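Local coordinates for protein CHAD domain (Ricinus communis, PDB 6QV5) that probably binds inorganic polyphosphate through its all-helical CHAD domain, and carries a bound zinc ion in the crystal, at residues A[31-36]-A[216-221]. Residues are numbered along the deposited sequence; the frame is centred on the assembly and turned at random.
Sequences PAILGN and EFFHGL
Ile33 on helix 26-42 meets Phe217 and Phe218 where helix 198-217 ends. The CA atoms of Ile33 and Phe217 lie 5.9 Å apart, the closest pair of CA atoms between the two segments. Segment 31-36 stays helical, with Gly35 N bonded to Pro31 O. Phe217 is still helical, whereas Phe218 is the first residue to leave helical angles, at phi -102° and psi 44°. The chain turns away there, and the two phenylalanine side chains reach Ile33 from successive positions.

The side chains meet by apolar contacts, and each branch of Ile33 has its own ring. A chi1 of -73° sets CG2 anti to the backbone N and CG1 beside it, which sends the branches to different rings. Ile33 crosses each phenylalanine side chain at about a right angle. Ile33 CG2 lies over one face of the Phe217 ring, 3.6 Å from Phe217 CG, so the methyl sits toward the CB end of the ring. The other branch runs beside Phe217, with Ile33 CG1 3.8 Å from Phe217 CB. It ends over a face of the Phe218 ring, where Ile33 CD1 is 3.7 Å from Phe218 CE1. Both are CH-pi contacts, displaced from the ring centres.

All three residues are buried. Leu18 and Phe74 also pack on Ile33. Phe217 reaches Arg66 and Ala70 of helix 54-73, and Phe218 touches Phe174 and Ser175 of helix 171-192. This buried apolar contact toward one end of the molecule joins helix 26-42 to the C-terminal end of helix 198-217 in the helical bundle of the CHAD domain, away from the zinc site.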
loop_
_atom_site.group_PDB
_atom_site.type_symbol
_atom_site.label_atom_id
_atom_site.label_comp_id
_atom_site.label_asym_id
_atom_site.label_seq_id
_atom_site.Cartn_x
_atom_site.Cartn_y
_atom_site.Cartn_z
ATOM N N PRO A 31 1.990 2.830 -20.511
ATOM C CA PRO A 31 3.102 3.696 -20.082
ATOM C C PRO A 31 2.649 4.899 -19.252
ATOM O O PRO A 31 3.454 5.444 -18.499
ATOM C CB PRO A 31 3.755 4.117 -21.400
ATOM C CG PRO A 31 2.659 4.078 -22.387
ATOM C CD PRO A 31 1.735 2.975 -21.961
ATOM N N ALA A 32 1.371 5.311 -19.387
ATOM C CA ALA A 32 0.800 6.427 -18.630
ATOM C C ALA A 32 0.545 6.020 -17.177
ATOM O O ALA A 32 0.808 6.817 -16.277
ATOM C CB ALA A 32 -0.485 6.912 -19.281
ATOM N N ILE A 33 0.056 4.775 -16.954
ATOM C CA ILE A 33 -0.227 4.191 -15.635
ATOM C C ILE A 33 1.086 3.924 -14.885
ATOM O O ILE A 33 1.235 4.375 -13.745
ATOM C CB ILE A 33 -1.138 2.924 -15.752
ATOM C CG1 ILE A 33 -2.587 3.316 -16.112
ATOM C CG2 ILE A 33 -1.105 2.056 -14.474
ATOM C CD1 ILE A 33 -3.387 2.260 -16.844
ATOM N N LEU A 34 2.033 3.201 -15.527
ATOM C CA LEU A 34 3.332 2.874 -14.931
ATOM C C LEU A 34 4.216 4.101 -14.732
ATOM O O LEU A 34 4.944 4.166 -13.742
ATOM C CB LEU A 34 4.071 1.784 -15.723
ATOM C CG LEU A 34 3.522 0.355 -15.631
ATOM C CD1 LEU A 34 4.295 -0.559 -16.538
ATOM C CD2 LEU A 34 3.596 -0.195 -14.205
ATOM N N GLY A 35 4.120 5.061 -15.657
ATOM C CA GLY A 35 4.848 6.326 -15.601
ATOM C C GLY A 35 4.401 7.181 -14.431
ATOM O O GLY A 35 5.224 7.848 -13.801
ATOM N N ASN A 36 3.089 7.138 -14.122
ATOM C CA ASN A 36 2.460 7.836 -12.999
ATOM C C ASN A 36 2.951 7.222 -11.679
ATOM O O ASN A 36 3.184 7.951 -10.714
ATOM C CB ASN A 36 0.934 7.735 -13.104
ATOM C CG ASN A 36 0.184 8.573 -12.100
ATOM O OD1 ASN A 36 -0.027 8.172 -10.952
ATOM N ND2 ASN A 36 -0.245 9.754 -12.519
ATOM N N GLU A 216 -8.373 4.054 -10.002
ATOM C CA GLU A 216 -7.662 5.334 -10.051
ATOM C C GLU A 216 -6.814 5.413 -11.323
ATOM O O GLU A 216 -6.637 6.503 -11.869
ATOM C CB GLU A 216 -6.778 5.521 -8.812
ATOM C CG GLU A 216 -7.533 5.954 -7.566
ATOM C CD GLU A 216 -6.727 5.990 -6.277
ATOM O OE1 GLU A 216 -5.714 5.261 -6.172
ATOM O OE2 GLU A 216 -7.125 6.746 -5.362
ATOM N N PHE A 217 -6.291 4.252 -11.792
ATOM C CA PHE A 217 -5.482 4.136 -13.009
ATOM C C PHE A 217 -6.327 4.403 -14.253
ATOM O O PHE A 217 -5.908 5.170 -15.120
ATOM C CB PHE A 217 -4.819 2.746 -13.112
ATOM C CG PHE A 217 -3.796 2.377 -12.061
ATOM C CD1 PHE A 217 -2.940 3.337 -11.530
ATOM C CD2 PHE A 217 -3.637 1.058 -11.656
ATOM C CE1 PHE A 217 -1.982 2.990 -10.574
ATOM C CE2 PHE A 217 -2.680 0.713 -10.698
ATOM C CZ PHE A 217 -1.857 1.681 -10.166
ATOM N N PHE A 218 -7.514 3.772 -14.332
ATOM C CA PHE A 218 -8.459 3.909 -15.443
ATOM C C PHE A 218 -9.610 4.857 -15.047
ATOM O O PHE A 218 -10.775 4.576 -15.333
ATOM C CB PHE A 218 -8.988 2.521 -15.866
ATOM C CG PHE A 218 -7.937 1.517 -16.284
ATOM C CD1 PHE A 218 -7.437 1.508 -17.582
ATOM C CD2 PHE A 218 -7.475 0.556 -15.392
ATOM C CE1 PHE A 218 -6.482 0.564 -17.974
ATOM C CE2 PHE A 218 -6.514 -0.380 -15.781
ATOM C CZ PHE A 218 -6.024 -0.372 -17.070
ATOM N N HIS A 219 -9.264 5.992 -14.406
ATOM C CA HIS A 219 -10.185 7.015 -13.896
ATOM C C HIS A 219 -11.088 7.658 -14.968
ATOM O O HIS A 219 -12.305 7.708 -14.778
ATOM C CB HIS A 219 -9.407 8.089 -13.106
ATOM C CG HIS A 219 -10.234 9.262 -12.677
ATOM N ND1 HIS A 219 -10.051 10.513 -13.236
ATOM C CD2 HIS A 219 -11.237 9.331 -11.770
ATOM C CE1 HIS A 219 -10.937 11.302 -12.649
ATOM N NE2 HIS A 219 -11.674 10.634 -11.761
ATOM N N GLY A 220 -10.494 8.132 -16.064
ATOM C CA GLY A 220 -11.215 8.789 -17.154
ATOM C C GLY A 220 -12.011 7.888 -18.083
ATOM O O GLY A 220 -12.589 8.372 -19.060
ATOM N N LEU A 221 -12.056 6.577 -17.783
ATOM C CA LEU A 221 -12.750 5.553 -18.568
ATOM C C LEU A 221 -14.128 5.184 -18.003
ATOM O O LEU A 221 -14.960 4.639 -18.732
ATOM C CB LEU A 221 -11.868 4.292 -18.636
ATOM C CG LEU A 221 -10.978 4.106 -19.870
ATOM C CD1 LEU A 221 -9.831 5.107 -19.900
ATOM C CD2 LEU A 221 -10.391 2.719 -19.889
#